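Local coordinates for beta-N-acetylhexosaminidase (Mycobacterium smegmatis, PDB 4YYF), which probably hydrolyses terminal non-reducing N-acetyl-D-hexosamine residues from N-acetyl-beta-D-hexosaminides, as a member of glycoside hydrolase family 3, at residues Leu48-Val53 against Asn318-Thr323; Gly69-Gly74 against Leu99-Asp104; Val159-Ala164 against His208-Gly213; Val220-Leu225 against Gly250-Pro255. The protein carries 1 engineered substitution. One frame throughout, in Å; residues are numbered along the deposited sequence.

Contact 1 (Leu48-Val53 against Asn318-Thr323)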
loop_
_atom_site.group_PDB
_atom_site.type_symbol
_atom_site.label_atom_id
_atom_site.label_comp_id
_atom_site.label_asym_id
_atom_site.label_seq_id
_atom_site.Cartn_x
_atom_site.Cartn_y
_atom_site.Cartn_z
ATOM N N LEU A 48 -1.877 1.366 12.862
ATOM C CA LEU A 48 -0.832 1.594 11.863
ATOM C C LEU A 48 -0.449 0.317 11.105
ATOM O O LEU A 48 0.509 0.325 10.323
ATOM C CB LEU A 48 0.425 2.161 12.537
ATOM C CG LEU A 48 0.191 3.366 13.443
ATOM C CD1 LEU A 48 1.503 3.914 14.008
ATOM C CD2 LEU A 48 -0.591 4.460 12.708
ATOM N N LEU A 49 -1.164 -0.777 11.363
ATOM C CA LEU A 49 -0.829 -2.080 10.786
ATOM C C LEU A 49 -1.910 -2.546 9.819
ATOM O O LEU A 49 -3.101 -2.356 10.074
ATOM C CB LEU A 49 -0.673 -3.137 11.894
ATOM C CG LEU A 49 0.172 -2.764 13.120
ATOM C CD1 LEU A 49 0.172 -3.903 14.128
ATOM C CD2 LEU A 49 1.593 -2.392 12.706
ATOM N N THR A 50 -1.497 -3.157 8.711
ATOM C CA THR A 50 -2.440 -3.842 7.821
ATOM C C THR A 50 -1.949 -5.268 7.655
ATOM O O THR A 50 -0.777 -5.488 7.339
ATOM C CB THR A 50 -2.531 -3.162 6.446
ATOM O OG1 THR A 50 -2.975 -1.805 6.618
ATOM C CG2 THR A 50 -3.537 -3.906 5.550
ATOM N N VAL A 51 -2.822 -6.244 7.899
ATOM C CA VAL A 51 -2.372 -7.631 7.915
ATOM C C VAL A 51 -3.221 -8.532 7.030
ATOM O O VAL A 51 -4.450 -8.429 7.010
ATOM C CB VAL A 51 -2.318 -8.207 9.361
ATOM C CG1 VAL A 51 -1.202 -7.542 10.150
ATOM C CG2 VAL A 51 -3.671 -8.035 10.073
ATOM N N GLY A 52 -2.555 -9.407 6.289
ATOM C CA GLY A 52 -3.250 -10.379 5.453
ATOM C C GLY A 52 -3.973 -11.401 6.307
ATOM O O GLY A 52 -3.453 -11.813 7.352
ATOM N N VAL A 53 -5.173 -11.801 5.867
ATOM C CA VAL A 53 -6.004 -12.768 6.581
ATOM C C VAL A 53 -6.326 -13.959 5.678
ATOM O O VAL A 53 -6.400 -13.800 4.469
ATOM C CB VAL A 53 -7.314 -12.126 7.069
ATOM C CG1 VAL A 53 -7.020 -10.976 8.041
ATOM C CG2 VAL A 53 -8.138 -11.620 5.889
ATOM N N ASN A 318 1.816 3.282 7.495
ATOM C CA ASN A 318 1.117 2.009 7.558
ATOM C C ASN A 318 2.020 0.850 7.170
ATOM O O ASN A 318 2.501 0.771 6.041
ATOM C CB ASN A 318 -0.125 2.042 6.665
ATOM C CG ASN A 318 -1.142 0.986 7.052
ATOM O OD1 ASN A 318 -0.906 -0.212 6.896
ATOM N ND2 ASN A 318 -2.282 1.429 7.566
ATOM N N ALA A 319 2.247 -0.045 8.121
ATOM C CA ALA A 319 3.129 -1.191 7.915
ATOM C C ALA A 319 2.290 -2.391 7.542
ATOM O O ALA A 319 1.400 -2.804 8.303
ATOM C CB ALA A 319 3.926 -1.479 9.182
ATOM N N LEU A 320 2.588 -2.959 6.375
ATOM C CA LEU A 320 1.786 -4.025 5.795
ATOM C C LEU A 320 2.589 -5.323 5.754
ATOM O O LEU A 320 3.753 -5.319 5.356
ATOM C CB LEU A 320 1.393 -3.608 4.366
ATOM C CG LEU A 320 0.592 -4.474 3.372
ATOM C CD1 LEU A 320 1.452 -5.430 2.596
ATOM C CD2 LEU A 320 -0.522 -5.238 4.035
ATOM N N TRP A 321 1.974 -6.424 6.176
ATOM C CA TRP A 321 2.530 -7.762 5.934
ATOM C C TRP A 321 1.388 -8.768 5.833
ATOM O O TRP A 321 0.233 -8.404 6.038
ATOM C CB TRP A 321 3.612 -8.146 6.960
ATOM C CG TRP A 321 3.136 -8.606 8.325
ATOM C CD1 TRP A 321 3.046 -9.903 8.771
ATOM C CD2 TRP A 321 2.748 -7.772 9.433
ATOM N NE1 TRP A 321 2.611 -9.921 10.082
ATOM C CE2 TRP A 321 2.423 -8.631 10.508
ATOM C CE3 TRP A 321 2.637 -6.387 9.613
ATOM C CZ2 TRP A 321 1.982 -8.143 11.746
ATOM C CZ3 TRP A 321 2.204 -5.904 10.844
ATOM C CH2 TRP A 321 1.881 -6.781 11.893
ATOM N N ILE A 322 1.676 -10.014 5.471
ATOM C CA ILE A 322 0.594 -10.837 4.935
ATOM C C ILE A 322 0.031 -11.928 5.842
ATOM O O ILE A 322 -0.730 -12.777 5.386
ATOM C CB ILE A 322 0.905 -11.372 3.507
ATOM C CG1 ILE A 322 2.068 -12.366 3.519
ATOM C CG2 ILE A 322 1.194 -10.199 2.555
ATOM C CD1 ILE A 322 2.302 -13.033 2.168
ATOM N N THR A 323 0.372 -11.881 7.127
ATOM C CA THR A 323 -0.154 -12.838 8.100
ATOM C C THR A 323 -0.538 -12.135 9.405
ATOM O O THR A 323 -0.023 -11.058 9.707
ATOM C CB THR A 323 0.880 -13.932 8.410
ATOM O OG1 THR A 323 2.137 -13.299 8.677
ATOM C CG2 THR A 323 1.046 -14.890 7.227
HETATM O O HOH W 1 -4.137 0.075 9.407
#

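Contact 2 (Gly69-Gly74 against Leu99-Asp104)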
loop_
_atom_site.group_PDB
_atom_site.type_symbol
_atom_site.label_atom_id
_atom_site.label_comp_id
_atom_site.label_asym_id
_atom_site.label_seq_id
_atom_site.Cartn_x
_atom_site.Cartn_y
_atom_site.Cartn_z
ATOM N N GLY A 69 -5.839 -1.869 12.180
ATOM C CA GLY A 69 -6.548 -0.888 11.375
ATOM C C GLY A 69 -6.988 -1.447 10.036
ATOM O O GLY A 69 -7.983 -1.002 9.457
ATOM N N GLY A 70 -6.250 -2.426 9.529
ATOM C CA GLY A 70 -6.570 -2.939 8.209
ATOM C C GLY A 70 -6.323 -4.418 8.074
ATOM O O GLY A 70 -5.454 -4.982 8.741
ATOM N N ILE A 71 -7.109 -5.059 7.212
ATOM C CA ILE A 71 -6.850 -6.435 6.817
ATOM C C ILE A 71 -6.675 -6.478 5.306
ATOM O O ILE A 71 -7.263 -5.667 4.589
ATOM C CB ILE A 71 -7.982 -7.392 7.249
ATOM C CG1 ILE A 71 -9.327 -6.914 6.706
ATOM C CG2 ILE A 71 -7.999 -7.528 8.788
ATOM C CD1 ILE A 71 -10.471 -7.929 6.910
HETATM N N MSE A 72 -5.856 -7.407 4.823
HETATM C CA MSE A 72 -5.629 -7.509 3.393
HETATM C C MSE A 72 -6.140 -8.843 2.853
HETATM O O MSE A 72 -5.945 -9.895 3.462
HETATM C CB MSE A 72 -4.150 -7.358 3.041
HETATM C CG MSE A 72 -3.935 -7.338 1.534
HETATM SE SE MSE A 72 -2.069 -7.276 1.044
HETATM C CE MSE A 72 -2.261 -7.093 -0.889
ATOM N N ILE A 73 -6.791 -8.774 1.699
ATOM C CA ILE A 73 -7.261 -9.947 0.989
ATOM C C ILE A 73 -6.190 -10.295 -0.041
ATOM O O ILE A 73 -5.777 -9.439 -0.821
ATOM C CB ILE A 73 -8.561 -9.630 0.231
ATOM C CG1 ILE A 73 -9.631 -9.069 1.179
ATOM C CG2 ILE A 73 -9.074 -10.849 -0.510
ATOM C CD1 ILE A 73 -10.010 -9.989 2.323
ATOM N N GLY A 74 -5.748 -11.549 -0.073
ATOM C CA GLY A 74 -4.750 -11.951 -1.049
ATOM C C GLY A 74 -5.056 -13.292 -1.662
ATOM O O GLY A 74 -6.137 -13.846 -1.442
ATOM N N LEU A 99 -12.805 -0.321 9.779
ATOM C CA LEU A 99 -11.803 -1.252 9.272
ATOM C C LEU A 99 -11.490 -0.951 7.814
ATOM O O LEU A 99 -12.404 -0.725 7.011
ATOM C CB LEU A 99 -12.327 -2.689 9.386
ATOM C CG LEU A 99 -11.422 -3.841 8.950
ATOM C CD1 LEU A 99 -10.189 -3.891 9.847
ATOM C CD2 LEU A 99 -12.194 -5.185 9.002
ATOM N N ALA A 100 -10.205 -0.929 7.470
ATOM C CA ALA A 100 -9.813 -0.807 6.064
ATOM C C ALA A 100 -9.618 -2.199 5.495
ATOM O O ALA A 100 -9.021 -3.063 6.133
ATOM C CB ALA A 100 -8.527 0.014 5.912
ATOM N N VAL A 101 -10.132 -2.425 4.293
ATOM C CA VAL A 101 -10.054 -3.738 3.672
ATOM C C VAL A 101 -9.362 -3.565 2.332
ATOM O O VAL A 101 -9.898 -2.910 1.452
ATOM C CB VAL A 101 -11.463 -4.318 3.458
ATOM C CG1 VAL A 101 -11.382 -5.691 2.747
ATOM C CG2 VAL A 101 -12.174 -4.445 4.820
ATOM N N SER A 102 -8.171 -4.142 2.188
ATOM C CA SER A 102 -7.334 -3.868 1.024
ATOM C C SER A 102 -7.097 -5.122 0.201
ATOM O O SER A 102 -7.301 -6.239 0.684
ATOM C CB SER A 102 -6.003 -3.255 1.461
ATOM O OG SER A 102 -5.321 -4.119 2.360
ATOM N N VAL A 103 -6.648 -4.928 -1.043
ATOM C CA VAL A 103 -6.439 -6.019 -1.982
ATOM C C VAL A 103 -5.504 -5.549 -3.103
ATOM O O VAL A 103 -5.433 -4.349 -3.392
ATOM C CB VAL A 103 -7.803 -6.487 -2.585
ATOM C CG1 VAL A 103 -8.426 -5.373 -3.453
ATOM C CG2 VAL A 103 -7.632 -7.778 -3.401
ATOM N N ASP A 104 -4.772 -6.483 -3.705
ATOM C CA ASP A 104 -4.067 -6.231 -4.964
ATOM C C ASP A 104 -5.001 -6.507 -6.146
ATOM O O ASP A 104 -5.105 -7.639 -6.605
ATOM C CB ASP A 104 -2.857 -7.155 -5.114
ATOM C CG ASP A 104 -1.612 -6.638 -4.411
ATOM O OD1 ASP A 104 -1.582 -5.457 -4.000
ATOM O OD2 ASP A 104 -0.642 -7.424 -4.282
HETATM O O HOH W 2 -6.412 -2.604 4.601
HETATM O O HOH W 3 -4.161 -9.005 -2.759
#

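Contact 3 (Val159-Ala164 against His208-Gly213)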
loop_
_atom_site.group_PDB
_atom_site.type_symbol
_atom_site.label_atom_id
_atom_site.label_comp_id
_atom_site.label_asym_id
_atom_site.label_seq_id
_atom_site.Cartn_x
_atom_site.Cartn_y
_atom_site.Cartn_z
ATOM N N VAL A 159 2.596 2.623 -10.854
ATOM C CA VAL A 159 3.094 3.734 -11.663
ATOM C C VAL A 159 4.549 3.504 -12.046
ATOM O O VAL A 159 5.191 4.366 -12.657
ATOM C CB VAL A 159 2.904 5.104 -10.964
ATOM C CG1 VAL A 159 1.408 5.396 -10.737
ATOM C CG2 VAL A 159 3.654 5.133 -9.648
ATOM N N ASP A 160 5.058 2.322 -11.712
ATOM C CA ASP A 160 6.360 1.894 -12.206
ATOM C C ASP A 160 6.438 2.002 -13.722
ATOM O O ASP A 160 5.463 1.743 -14.435
ATOM C CB ASP A 160 6.653 0.449 -11.795
ATOM C CG ASP A 160 6.704 0.262 -10.295
ATOM O OD1 ASP A 160 7.181 1.179 -9.586
ATOM O OD2 ASP A 160 6.252 -0.808 -9.819
ATOM N N VAL A 161 7.616 2.388 -14.205
ATOM C CA VAL A 161 7.860 2.604 -15.619
ATOM C C VAL A 161 8.843 1.532 -16.063
ATOM O O VAL A 161 9.905 1.395 -15.462
ATOM C CB VAL A 161 8.502 3.992 -15.819
ATOM C CG1 VAL A 161 8.837 4.229 -17.266
ATOM C CG2 VAL A 161 7.569 5.084 -15.273
ATOM N N THR A 162 8.502 0.759 -17.095
ATOM C CA THR A 162 9.401 -0.308 -17.530
ATOM C C THR A 162 9.107 -0.800 -18.936
ATOM O O THR A 162 7.997 -0.641 -19.454
ATOM C CB THR A 162 9.330 -1.537 -16.585
ATOM O OG1 THR A 162 10.428 -2.417 -16.855
ATOM C CG2 THR A 162 8.048 -2.305 -16.804
ATOM N N ASP A 163 10.114 -1.425 -19.532
ATOM C CA ASP A 163 9.963 -2.104 -20.817
ATOM C C ASP A 163 10.277 -3.597 -20.695
ATOM O O ASP A 163 10.450 -4.288 -21.706
ATOM C CB ASP A 163 10.884 -1.470 -21.859
ATOM C CG ASP A 163 12.324 -1.394 -21.389
ATOM O OD1 ASP A 163 12.672 -2.050 -20.380
ATOM O OD2 ASP A 163 13.118 -0.680 -22.032
ATOM N N ALA A 164 10.363 -4.084 -19.460
ATOM C CA ALA A 164 10.664 -5.498 -19.211
ATOM C C ALA A 164 9.626 -6.429 -19.840
ATOM O O ALA A 164 8.485 -6.032 -20.084
ATOM C CB ALA A 164 10.769 -5.762 -17.720
ATOM N N HIS A 208 10.052 0.802 -9.006
ATOM C CA HIS A 208 10.542 -0.589 -9.089
ATOM C C HIS A 208 10.763 -0.986 -10.549
ATOM O O HIS A 208 11.333 -2.045 -10.845
ATOM C CB HIS A 208 9.515 -1.543 -8.448
ATOM C CG HIS A 208 10.082 -2.836 -7.966
ATOM N ND1 HIS A 208 10.828 -3.691 -8.773
ATOM C CD2 HIS A 208 10.015 -3.458 -6.763
ATOM C CE1 HIS A 208 11.191 -4.744 -8.088
ATOM N NE2 HIS A 208 10.710 -4.634 -6.851
ATOM N N GLY A 209 10.311 -0.134 -11.468
ATOM C CA GLY A 209 10.298 -0.472 -12.884
ATOM C C GLY A 209 11.651 -0.814 -13.489
ATOM O O GLY A 209 11.731 -1.638 -14.396
ATOM N N HIS A 210 12.717 -0.184 -13.003
ATOM C CA HIS A 210 14.049 -0.454 -13.559
ATOM C C HIS A 210 14.972 -1.101 -12.522
ATOM O O HIS A 210 16.191 -1.048 -12.656
ATOM C CB HIS A 210 14.684 0.832 -14.114
ATOM C CG HIS A 210 13.872 1.498 -15.184
ATOM N ND1 HIS A 210 13.022 2.550 -14.932
ATOM C CD2 HIS A 210 13.786 1.255 -16.517
ATOM C CE1 HIS A 210 12.448 2.936 -16.064
ATOM N NE2 HIS A 210 12.895 2.161 -17.035
ATOM N N ALA A 211 14.393 -1.705 -11.487
ATOM C CA ALA A 211 15.192 -2.355 -10.437
ATOM C C ALA A 211 15.918 -3.592 -10.976
ATOM O O ALA A 211 15.519 -4.150 -11.996
ATOM C CB ALA A 211 14.319 -2.724 -9.252
ATOM N N SER A 212 16.969 -4.027 -10.278
ATOM C CA SER A 212 17.849 -5.097 -10.767
ATOM C C SER A 212 17.280 -6.520 -10.705
ATOM O O SER A 212 17.903 -7.462 -11.202
ATOM C CB SER A 212 19.192 -5.064 -10.034
ATOM O OG SER A 212 19.010 -5.149 -8.636
ATOM N N GLY A 213 16.113 -6.695 -10.099
ATOM C CA GLY A 213 15.538 -8.026 -9.968
ATOM C C GLY A 213 14.219 -7.987 -9.229
ATOM O O GLY A 213 13.562 -6.946 -9.187
HETATM O O HOH W 4 9.580 2.797 -12.069
#

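Contact 4 (Val220-Leu225 against Gly250-Pro255)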
loop_
_atom_site.group_PDB
_atom_site.type_symbol
_atom_site.label_atom_id
_atom_site.label_comp_id
_atom_site.label_asym_id
_atom_site.label_seq_id
_atom_site.Cartn_x
_atom_site.Cartn_y
_atom_site.Cartn_z
ATOM N N VAL A 220 17.205 -5.837 -4.145
ATOM C CA VAL A 220 17.303 -5.286 -5.492
ATOM C C VAL A 220 17.746 -3.820 -5.432
ATOM O O VAL A 220 17.562 -3.151 -4.406
ATOM C CB VAL A 220 15.958 -5.391 -6.262
ATOM C CG1 VAL A 220 15.472 -6.830 -6.321
ATOM C CG2 VAL A 220 14.894 -4.498 -5.635
ATOM N N THR A 221 18.322 -3.339 -6.535
ATOM C CA THR A 221 18.821 -1.965 -6.646
ATOM C C THR A 221 18.206 -1.247 -7.857
ATOM O O THR A 221 18.052 -1.839 -8.925
ATOM C CB THR A 221 20.358 -1.955 -6.785
ATOM O OG1 THR A 221 20.934 -2.676 -5.695
ATOM C CG2 THR A 221 20.913 -0.526 -6.778
ATOM N N THR A 222 17.869 0.030 -7.695
ATOM C CA THR A 222 17.360 0.834 -8.806
ATOM C C THR A 222 18.499 1.620 -9.452
ATOM O O THR A 222 19.611 1.641 -8.921
ATOM C CB THR A 222 16.367 1.875 -8.300
ATOM O OG1 THR A 222 17.078 2.838 -7.521
ATOM C CG2 THR A 222 15.270 1.239 -7.465
ATOM N N PRO A 223 18.221 2.296 -10.589
ATOM C CA PRO A 223 19.167 3.313 -11.061
ATOM C C PRO A 223 19.321 4.399 -9.992
ATOM O O PRO A 223 18.467 4.494 -9.113
ATOM C CB PRO A 223 18.459 3.897 -12.289
ATOM C CG PRO A 223 17.577 2.791 -12.774
ATOM C CD PRO A 223 17.104 2.095 -11.538
ATOM N N PRO A 224 20.388 5.211 -10.060
ATOM C CA PRO A 224 20.573 6.230 -9.019
ATOM C C PRO A 224 19.440 7.250 -8.989
ATOM O O PRO A 224 18.729 7.408 -9.987
ATOM C CB PRO A 224 21.878 6.924 -9.431
ATOM C CG PRO A 224 22.590 5.924 -10.296
ATOM C CD PRO A 224 21.507 5.186 -11.021
ATOM N N LEU A 225 19.281 7.932 -7.858
ATOM C CA LEU A 225 18.221 8.923 -7.692
ATOM C C LEU A 225 18.163 9.951 -8.817
ATOM O O LEU A 225 17.079 10.298 -9.279
ATOM C CB LEU A 225 18.369 9.652 -6.349
ATOM C CG LEU A 225 17.372 10.781 -6.070
ATOM C CD1 LEU A 225 15.921 10.274 -6.037
ATOM C CD2 LEU A 225 17.736 11.504 -4.769
ATOM N N GLY A 250 8.344 0.826 -2.018
ATOM C CA GLY A 250 8.848 -0.521 -2.236
ATOM C C GLY A 250 10.151 -0.779 -1.491
ATOM O O GLY A 250 10.639 0.090 -0.770
ATOM N N HIS A 251 10.725 -1.967 -1.674
ATOM C CA HIS A 251 11.887 -2.385 -0.893
ATOM C C HIS A 251 13.212 -2.219 -1.643
ATOM O O HIS A 251 14.256 -2.687 -1.169
ATOM C CB HIS A 251 11.754 -3.862 -0.454
ATOM C CG HIS A 251 10.491 -4.170 0.302
ATOM N ND1 HIS A 251 9.956 -3.322 1.246
ATOM C CD2 HIS A 251 9.667 -5.245 0.243
ATOM C CE1 HIS A 251 8.850 -3.861 1.740
ATOM N NE2 HIS A 251 8.656 -5.027 1.151
HETATM N N MSE A 252 13.191 -1.573 -2.806
HETATM C CA MSE A 252 14.427 -1.435 -3.585
HETATM C C MSE A 252 15.434 -0.586 -2.824
HETATM O O MSE A 252 15.049 0.304 -2.063
HETATM C CB MSE A 252 14.156 -0.746 -4.922
HETATM C CG MSE A 252 13.014 -1.319 -5.747
HETATM SE SE MSE A 252 11.255 -0.586 -5.288
HETATM C CE MSE A 252 11.731 1.263 -5.015
ATOM N N GLN A 253 16.718 -0.861 -3.034
ATOM C CA GLN A 253 17.776 0.029 -2.574
ATOM C C GLN A 253 18.025 1.063 -3.670
ATOM O O GLN A 253 18.127 0.704 -4.847
ATOM C CB GLN A 253 19.056 -0.767 -2.312
ATOM C CG GLN A 253 18.893 -1.814 -1.218
ATOM C CD GLN A 253 19.950 -2.895 -1.275
ATOM O OE1 GLN A 253 21.140 -2.617 -1.163
ATOM N NE2 GLN A 253 19.514 -4.143 -1.462
ATOM N N VAL A 254 18.113 2.336 -3.290
ATOM C CA VAL A 254 18.294 3.414 -4.267
ATOM C C VAL A 254 19.627 4.135 -4.062
ATOM O O VAL A 254 19.798 4.822 -3.056
ATOM C CB VAL A 254 17.158 4.466 -4.146
ATOM C CG1 VAL A 254 17.292 5.551 -5.226
ATOM C CG2 VAL A 254 15.779 3.807 -4.188
ATOM N N PRO A 255 20.570 3.998 -5.021
ATOM C CA PRO A 255 21.850 4.717 -4.916
ATOM C C PRO A 255 21.622 6.224 -4.907
ATOM O O PRO A 255 20.810 6.716 -5.690
ATOM C CB PRO A 255 22.602 4.308 -6.196
ATOM C CG PRO A 255 21.916 3.041 -6.666
ATOM C CD PRO A 255 20.477 3.211 -6.264
HETATM O O HOH W 5 16.399 -4.328 -1.616
#

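Contact 1 (Leu48-Val53 against Asn318-Thr323)
Val51 CG1 sits over one face of the Trp321 indole, 3.6 Å from the centroid of its six-membered ring and 10° off the ring normal, a CH-pi contact. At the edge of the same ring, near its plane, Leu49 CD2 meets CZ3 at 4.0 Å. Trp321 CG lies between the backbone N and the carbonyl carbon (chi1 78°), and the indole stands alongside Val51, both side chains pointing the same way. Outside the pair of strands, Trp321 NE1 is hydrogen-bonded to Glu326 OE1.

Thr50 and Leu320 occupy the other face of the sheet. There Thr50 OG1 donates to Asn318 OD1 at 2.6 Å, the two side chains crossing at about a right angle and the hydroxyl tilted 22° from the amide plane. Asn318 ND2 turns to a water, 2.9 Å away, which in turn donates to Leu49 O; Asn318 ND2 also bonds Asn355 OD1. Leu320 CD2 packs on Thr50 CG2 at 3.6 Å.

Four backbone bonds, from Ala319 N to Leu48 O through Gly52 N to Trp321 O, hold the two strands in parallel register.

The first and last strands of the sheet, 49-52 and 319-321, thus pair in parallel here, which closes the TIM barrel. Helices 304-314 and 327-340 cover the Leu49, Val51 and Trp321 face, helix 345-357 packs on Leu48, and strand 70-73 continues the sheet beyond Val51.

Contact 2 (Gly69-Gly74 against Leu99-Asp104)
Ile71 and Leu99 meet through their methyls, CD1 to CD2 at 3.9 Å, with the side chains at about a right angle. On the same face Ile73 CG1 approaches Val101 CG1 at 4.1 Å, and helices 56-66 and 86-93 close over Ile71, the latter also over Val101. Between the strands run four backbone bonds, from Ala100 N to Gly69 O up to Ile73 N to Ser102 O, the last 2.8 Å long and nearly straight at 177°. Strand 70-73, helix 86-93 and strand 100-107 form a beta-alpha-beta unit, the repeating element of a TIM barrel, its parallel strands here 27° apart. The opposite face, bearing Met72 and Ser102, is more polar and watered. Met72, a selenomethionine, extends beyond CG to bring CE within 3.6 Å of Asp104 OD1, while its CB lies against Ser102 OG at 3.5 Å. One water joins that hydroxyl to Ile71 O. Toward the C-terminal ends the pairing gives way to a second water, which donates to Ile73 O at 2.6 Å and accepts from Asp104 N. Phe155 touches Met72, Ser102 and Asp104, and a formic acid molecule, probably from the crystallisation liquor, lies near the Asp104 side chain.

Contact 3 (Val159-Ala164 against His208-Gly213)
Thr162 OG1 is gripped from two segments: it donates to Gly209 O at 2.9 Å and accepts from Ala164 N at 3.1 Å. The second bond closes an ST turn. Thr162 OG1 stands anti to the backbone N (chi1 -167°), and from there it reaches the Gly209 carbonyl with a tilt of 25° from the carbonyl plane.

His208 N donates to Asp160 OD1 at 3.0 Å along a nearly straight path, coming from well above the carboxylate plane, while Asp160 OD2 is bonded to His204 ND1; OD1 thus ties its loop to segment 208-213, OD2 to the end of strand 199-205. Between these anchors a water accepts from Val161 N and Gly209 N.

Val161 O lies over one face of the His210 ring, 3.0 Å from CE1, and Gly209 CA also approaches it at 3.2 Å. His210 ND1 is bonded to Asp232 OD2, which would fix the rotation of the imidazole. The end of the His208 side chain leads away: its NE2 bonds Ser215 OG, and an acetate ion, probably from the crystallisation liquor, lies near the His208 side chain.

Residues 208-211 form a type I beta turn, with Ala211 N donating to His208 O. This turn and the 159-164 segment belong to loops that follow strands 199-205 and 153-154, the C-terminal side of the strands, where a TIM barrel carries its active-site pocket.

Contact 4 (Val220-Leu225 against Gly250-Pro255)
Val220 O and Gln253 N form a nearly straight backbone bond of 2.8 Å, and Thr222 N returns to Gln253 O at 2.9 Å, so the Gln253 peptide groups serve as both donor and acceptor for the facing chain. Thr221 and Gln253 thereby form a single beta bridge between two loops. A third bond, Leu225 N to Pro255 O at 2.9 Å, involves the first helical residue after Pro224, which stands at the N-cap position.

The Thr222 hydroxyl gives its proton within its own segment: OG1 donates to Pro223 O at 2.7 Å. Its position between the backbone N and the carbonyl carbon (chi1 68°) also sets OG1 against Val254 CG1. A water gathers the far end, accepting from Val220 N and from Gln253 NE2 and donating to His251 O. Thr221 N is bonded to Ser212 OG, and Val254 N to Thr258 OG1.

Apolar contacts accompany these bonds. Thr222 CG2 presses on Met252 CB at 3.4 Å, tighter than usual, with the two side chains at about a right angle; Val220 CG2 touches CG of the same selenomethionine at 3.7 Å. Farther along, Pro255 CG meets Thr221 CG2 at 3.7 Å.

The two loops follow the C-terminal ends of 199-205 and 246-249, adjacent parallel strands of the barrel. Helix 225-229 begins at this contact, and its Leu228 packs on Thr222, Pro223 and Val254.

All four contacts lie within the single family 3 N-terminal domain. Contact 1 joins strands 49-52 and 319-321 and encloses the others along the chain; contacts 2, 3 and 4 follow in series inside it. Contacts 1 and 2, with centres 8 Å apart, share the sheet through neighbouring strands 49-52 and 70-73, the latter pairing in turn with 100-107. Contacts 3 and 4, with centres 10 Å apart, join loops beyond strands 153-154, 199-205 and 246-249, and touch through Ser212 N and Thr221 O. About 25 Å separates the centres of contacts 2 and 3, on opposite sides of the chain's centre: strand pairing builds the barrel wall, loop pairing its C-terminal rim.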